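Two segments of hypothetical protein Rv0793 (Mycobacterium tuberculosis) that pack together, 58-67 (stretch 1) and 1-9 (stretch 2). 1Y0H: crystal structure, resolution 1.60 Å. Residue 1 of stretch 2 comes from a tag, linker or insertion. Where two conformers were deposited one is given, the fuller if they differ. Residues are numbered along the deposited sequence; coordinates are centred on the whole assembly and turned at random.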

ATOM      1  N   ARG A  58       5.430   6.033   3.797  1.00 11.90           N
ATOM      2  CA  ARG A  58       6.761   5.459   3.965  1.00 11.78           C
ATOM      3  C   ARG A  58       7.578   6.357   4.878  1.00 11.48           C
ATOM      4  O   ARG A  58       7.638   7.563   4.659  1.00 11.30           O
ATOM      5  CB  ARG A  58       7.473   5.377   2.613  1.00 11.93           C
ATOM      6  CG  ARG A  58       6.961   4.340   1.634  1.00 14.18           C
ATOM      7  CD  ARG A  58       7.838   4.463   0.379  1.00 17.90           C
ATOM      8  NE  ARG A  58       7.501   3.536  -0.695  1.00 23.11           N
ATOM      9  CZ  ARG A  58       6.759   3.849  -1.751  1.00 24.51           C
ATOM     10  NH1 ARG A  58       6.516   2.932  -2.675  1.00 26.58           N
ATOM     11  NH2 ARG A  58       6.250   5.070  -1.879  1.00 26.15           N
ATOM     12  N   TYR A  59       8.233   5.742   5.867  1.00 10.91           N
ATOM     13  CA  TYR A  59       9.029   6.441   6.872  1.00 11.78           C
ATOM     14  C   TYR A  59      10.446   5.908   6.848  1.00 11.34           C
ATOM     15  O   TYR A  59      10.675   4.739   6.558  1.00 12.01           O
ATOM     16  CB  TYR A  59       8.394   6.311   8.265  1.00 11.42           C
ATOM     17  CG  TYR A  59       7.030   6.949   8.271  1.00 11.52           C
ATOM     18  CD1 TYR A  59       6.886   8.324   8.439  1.00 13.68           C
ATOM     19  CD2 TYR A  59       5.885   6.182   8.052  1.00 13.03           C
ATOM     20  CE1 TYR A  59       5.619   8.932   8.394  1.00 12.56           C
ATOM     21  CE2 TYR A  59       4.615   6.784   8.005  1.00 12.12           C
ATOM     22  CZ  TYR A  59       4.503   8.160   8.169  1.00 13.82           C
ATOM     23  OH  TYR A  59       3.257   8.758   8.126  1.00 13.73           O
ATOM     24  N   ARG A  60      11.392   6.782   7.159  1.00 11.42           N
ATOM     25  CA  ARG A  60      12.801   6.433   7.095  1.00 12.00           C
ATOM     26  C   ARG A  60      13.193   5.441   8.191  1.00 11.66           C
ATOM     27  O   ARG A  60      14.208   4.761   8.077  1.00 12.52           O
ATOM     28  CB  ARG A  60      13.662   7.701   7.145  1.00 12.81           C
ATOM     29  CG  ARG A  60      13.266   8.695   6.049  1.00 15.55           C
ATOM     30  CD  ARG A  60      14.355   9.692   5.659  1.00 21.64           C
ATOM     31  NE  ARG A  60      14.188  10.055   4.247  1.00 25.98           N
ATOM     32  CZ  ARG A  60      13.368  11.001   3.790  1.00 27.12           C
ATOM     33  NH1 ARG A  60      12.631  11.728   4.621  1.00 27.69           N
ATOM     34  NH2 ARG A  60      13.291  11.226   2.486  1.00 28.18           N
ATOM     35  N   SER A  61      12.380   5.358   9.242  1.00 11.40           N
ATOM     36  CA  SER A  61      12.646   4.454  10.375  1.00 11.38           C
ATOM     37  C   SER A  61      11.351   4.239  11.143  1.00 11.60           C
ATOM     38  O   SER A  61      10.406   5.012  10.993  1.00 11.75           O
ATOM     39  CB  SER A  61      13.698   5.065  11.318  1.00 11.24           C
ATOM     40  OG  SER A  61      13.182   6.192  12.018  1.00 11.59           O
ATOM     41  N   ARG A  62      11.304   3.192  11.969  1.00 12.06           N
ATOM     42  CA  ARG A  62      10.168   3.014  12.863  1.00 12.66           C
ATOM     43  C   ARG A  62      10.063   4.173  13.855  1.00 12.72           C
ATOM     44  O   ARG A  62       8.952   4.582  14.225  1.00 12.52           O
ATOM     45  CB  ARG A  62      10.244   1.675  13.607  1.00 13.25           C
ATOM     46  CG  ARG A  62       9.178   1.507  14.668  1.00 16.16           C
ATOM     47  CD  ARG A  62       7.758   1.523  14.077  1.00 20.32           C
ATOM     48  NE  ARG A  62       6.762   1.703  15.134  1.00 24.54           N
ATOM     49  CZ  ARG A  62       5.901   0.763  15.521  1.00 28.77           C
ATOM     50  NH1 ARG A  62       5.889  -0.428  14.925  1.00 30.07           N
ATOM     51  NH2 ARG A  62       5.041   1.019  16.500  1.00 28.84           N
ATOM     52  N   ILE A  63      11.217   4.694  14.284  1.00 12.02           N
ATOM     53  CA  ILE A  63      11.280   5.860  15.163  1.00 12.14           C
ATOM     54  C   ILE A  63      10.522   7.036  14.530  1.00 11.54           C
ATOM     55  O   ILE A  63       9.781   7.724  15.207  1.00 12.34           O
ATOM     56  CB  ILE A  63      12.736   6.254  15.466  1.00 11.81           C
ATOM     57  CG1 ILE A  63      13.382   5.167  16.339  1.00 11.45           C
ATOM     58  CG2 ILE A  63      12.828   7.605  16.155  1.00 13.46           C
ATOM     59  CD1 ILE A  63      14.865   5.042  16.122  1.00 13.30           C
ATOM     60  N   ALA A  64      10.710   7.223  13.225  1.00 11.73           N
ATOM     61  CA  ALA A  64      10.036   8.296  12.484  1.00 10.94           C
ATOM     62  C   ALA A  64       8.524   8.117  12.470  1.00 11.57           C
ATOM     63  O   ALA A  64       7.789   9.101  12.538  1.00 11.53           O
ATOM     64  CB  ALA A  64      10.575   8.391  11.050  1.00 11.46           C
ATOM     65  N   LEU A  65       8.075   6.867  12.362  1.00 11.14           N
ATOM     66  CA  LEU A  65       6.638   6.554  12.436  1.00 11.02           C
ATOM     67  C   LEU A  65       6.112   6.885  13.829  1.00 11.76           C
ATOM     68  O   LEU A  65       5.017   7.397  13.974  1.00 11.47           O
ATOM     69  CB  LEU A  65       6.376   5.084  12.093  1.00 11.05           C
ATOM     70  CG  LEU A  65       4.943   4.592  12.268  1.00 11.18           C
ATOM     71  CD1 LEU A  65       4.030   5.434  11.387  1.00 10.50           C
ATOM     72  CD2 LEU A  65       4.841   3.111  11.925  1.00 11.77           C
ATOM     73  N   ASP A  66       6.892   6.577  14.862  1.00 12.48           N
ATOM     74  CA  ASP A  66       6.484   6.913  16.211  1.00 13.41           C
ATOM     75  C   ASP A  66       6.376   8.421  16.378  1.00 13.54           C
ATOM     76  O   ASP A  66       5.426   8.912  16.985  1.00 14.11           O
ATOM     77  CB  ASP A  66       7.449   6.293  17.221  1.00 14.19           C
ATOM     78  CG  ASP A  66       7.402   4.775  17.193  1.00 16.59           C
ATOM     79  OD1 ASP A  66       6.391   4.224  16.706  1.00 21.29           O
ATOM     80  OD2 ASP A  66       8.373   4.121  17.650  1.00 20.68           O
ATOM     81  N   GLU A  67       7.327   9.158  15.810  1.00 13.81           N
ATOM     82  CA  GLU A  67       7.264  10.632  15.843  1.00 14.37           C
ATOM     83  C   GLU A  67       5.997  11.142  15.148  1.00 14.17           C
ATOM     84  O   GLU A  67       5.335  12.063  15.636  1.00 14.34           O
ATOM     85  CB  GLU A  67       8.523  11.242  15.216  1.00 15.10           C
ATOM     86  CG  GLU A  67       9.831  10.900  15.920  0.65 17.64           C
ATOM     87  CD  GLU A  67      10.121  11.758  17.149  0.65 20.26           C
ATOM     88  OE1 GLU A  67      11.274  11.710  17.632  0.65 23.74           O
ATOM     89  OE2 GLU A  67       9.220  12.482  17.634  0.65 23.34           O
TER
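Stretch 2, residues 1-9: GMTSPVAVI

The first turn of the helix in stretch 1 is met at its N-terminal end by a backbone carbonyl from the other stretch: Met 2 O accepts a weak hydrogen bond from Ile 63 N (3.3 Å, N-H...O angle 158°), an amide that, at the start of a helix, has no earlier helical carbonyl to bind. Ser 61, at the N-cap position, serves the next amide from within stretch 1, its OG (chi1 p) accepting from Ala 64 N at 2.9 Å. Arg 62 N lies close to two carbonyls of stretch 2, 3.1 Å from Met 2 O and 3.2 Å from Ser 4 O.

Stretch 2 reaches this site through a type I beta turn from Gly 1 to Ser 4, closed by Ser 4 N to Gly 1 O at 3.2 Å; Gly 1 itself comes from an insertion into the natural sequence. After the turn the chain extends through Pro 5 (phi/psi -59/152) into the strand 6-9, which runs antiparallel to strand residues 58-59. Tyr 59 and Val 6 form the hydrogen-bonded pair, with CA atoms 5.4 Å apart: Tyr 59 N donates to Val 6 O at 2.8 Å and nearly in line (179°), and Val 6 N donates to Tyr 59 O at 3.1 Å. One step along, Arg 58 and Ala 7 are the non-hydrogen-bonded pair, their CA atoms drawn in to 4.2 Å, and Arg 58 CA makes a CA-H...O contact with Val 6 O at 3.5 Å. Arg 58 CG passes 4.2 Å from Ala 7 CB on one face of the sheet before the guanidinium leads away to partners elsewhere in the structure.

The side chains of Tyr 59 and Val 6 share the other face, and here the helix joins the contact. Helix 62-67 and strand 6-9 approach to 8.7 Å between axes, their N-to-C directions 44° apart. Val 6 (chi1 m) is well covered: its CG2 lies 4.0 Å from Tyr 59 CB and 4.1 Å from Leu 65 CB, while its CG1 is 4.2 Å from Arg 62 CB. Two residues on, Val 8 CG2 sits 3.9 Å from Leu 65 CD1 and, at the edge of the Tyr 59 ring, 4.2 Å from CE2, so the alternation of the strand brings both valines to the same apolar patch.

Between sheet and helix the backbones stay close. Ser 61 CA makes a CA-H...O contact with Ser 4 O at 3.2 Å, and Pro 5 CA makes another with Arg 60 O at 3.4 Å. One water donates to both Thr 3 O (2.6 Å) and Arg 60 O (2.9 Å), bridging two carbonyls that could not bond directly. Met 2 lies along the start of the helix, its CG 3.7 Å from Ile 63 CG1, its SD 3.7 Å from Arg 62 CG and its CE 3.7 Å from Asp 66 OD2. Asp 66 OD1 holds Arg 62 NE in a salt bridge at 3.0 Å.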

ATOM      1  N   GLY A   1      14.861  -3.624  12.475  1.00 17.41           N
ATOM      2  CA  GLY A   1      14.989  -2.925  13.796  1.00 16.51           C
ATOM      3  C   GLY A   1      14.340  -1.550  13.802  1.00 16.11           C
ATOM      4  O   GLY A   1      13.630  -1.191  12.863  1.00 16.11           O
ATOM      5  N   MET A   2      14.599  -0.778  14.854  1.00 15.48           N
ATOM      6  CA  MET A   2      13.936   0.520  15.030  1.00 15.47           C
ATOM      7  C   MET A   2      14.444   1.590  14.071  1.00 14.74           C
ATOM      8  O   MET A   2      13.748   2.578  13.806  1.00 13.77           O
ATOM      9  CB  MET A   2      14.031   0.991  16.485  1.00 15.75           C
ATOM     10  CG  MET A   2      12.741   1.588  17.022  1.00 19.79           C
ATOM     11  SD  MET A   2      11.426   0.361  17.318  1.00 16.67           S
ATOM     12  CE  MET A   2      10.538   1.234  18.590  1.00 21.08           C
ATOM     13  N   THR A   3      15.646   1.390  13.542  1.00 14.20           N
ATOM     14  CA  THR A   3      16.238   2.352  12.612  1.00 14.47           C
ATOM     15  C   THR A   3      15.889   2.010  11.167  1.00 14.21           C
ATOM     16  O   THR A   3      16.230   2.762  10.251  1.00 15.11           O
ATOM     17  CB  THR A   3      17.776   2.426  12.753  1.00 14.26           C
ATOM     18  OG1 THR A   3      18.359   1.216  12.268  1.00 15.81           O
ATOM     19  CG2 THR A   3      18.182   2.660  14.214  1.00 13.75           C
ATOM     20  N   SER A   4      15.223   0.879  10.960  1.00 13.97           N
ATOM     21  CA  SER A   4      14.923   0.389   9.611  1.00 14.53           C
ATOM     22  C   SER A   4      13.699   1.088   9.039  1.00 13.60           C
ATOM     23  O   SER A   4      12.737   1.321   9.763  1.00 13.10           O
ATOM     24  CB  SER A   4      14.648  -1.118   9.638  1.00 15.01           C
ATOM     25  OG  SER A   4      15.730  -1.805  10.242  1.00 18.04           O
ATOM     26  N   PRO A   5      13.711   1.382   7.723  1.00 13.85           N
ATOM     27  CA  PRO A   5      12.516   1.969   7.112  1.00 13.71           C
ATOM     28  C   PRO A   5      11.276   1.096   7.242  1.00 14.05           C
ATOM     29  O   PRO A   5      11.363  -0.139   7.333  1.00 13.96           O
ATOM     30  CB  PRO A   5      12.894   2.116   5.631  1.00 14.32           C
ATOM     31  CG  PRO A   5      14.368   2.053   5.593  1.00 14.73           C
ATOM     32  CD  PRO A   5      14.808   1.214   6.751  1.00 14.09           C
ATOM     33  N   VAL A   6      10.127   1.761   7.258  1.00 13.16           N
ATOM     34  CA  VAL A   6       8.851   1.084   7.371  1.00 13.29           C
ATOM     35  C   VAL A   6       7.871   1.760   6.445  1.00 13.64           C
ATOM     36  O   VAL A   6       8.093   2.900   6.022  1.00 13.91           O
ATOM     37  CB  VAL A   6       8.279   1.090   8.843  1.00 13.40           C
ATOM     38  CG1 VAL A   6       9.184   0.342   9.793  1.00 16.05           C
ATOM     39  CG2 VAL A   6       7.977   2.523   9.356  1.00 14.63           C
ATOM     40  N   ALA A   7       6.798   1.044   6.123  1.00 13.04           N
ATOM     41  CA  ALA A   7       5.668   1.633   5.410  1.00 12.33           C
ATOM     42  C   ALA A   7       4.366   1.366   6.173  1.00 12.47           C
ATOM     43  O   ALA A   7       4.305   0.514   7.044  1.00 13.04           O
ATOM     44  CB  ALA A   7       5.585   1.106   3.965  1.00 12.96           C
ATOM     45  N   VAL A   8       3.317   2.106   5.837  1.00 11.58           N
ATOM     46  CA  VAL A   8       2.018   1.908   6.456  1.00 12.52           C
ATOM     47  C   VAL A   8       0.976   2.023   5.361  1.00 12.14           C
ATOM     48  O   VAL A   8       1.069   2.902   4.491  1.00 12.64           O
ATOM     49  CB  VAL A   8       1.712   2.995   7.530  1.00 12.47           C
ATOM     50  CG1 VAL A   8       0.355   2.757   8.194  1.00 13.98           C
ATOM     51  CG2 VAL A   8       2.811   3.047   8.580  1.00 12.90           C
ATOM     52  N   ILE A   9       0.015   1.104   5.380  1.00 12.17           N
ATOM     53  CA  ILE A   9      -1.187   1.254   4.565  1.00 12.97           C
ATOM     54  C   ILE A   9      -2.316   1.542   5.535  1.00 11.77           C
ATOM     55  O   ILE A   9      -2.504   0.815   6.505  1.00 12.47           O
ATOM     56  CB  ILE A   9      -1.518  -0.026   3.762  1.00 13.51           C
ATOM     57  CG1 ILE A   9      -0.414  -0.326   2.764  1.00 15.04           C
ATOM     58  CG2 ILE A   9      -2.880   0.118   3.019  1.00 13.94           C
ATOM     59  CD1 ILE A   9      -0.515  -1.735   2.136  1.00 15.88           C
TER
HETATM   60  O   HOH W   1      17.016   4.882   8.958  1.00 27.26           O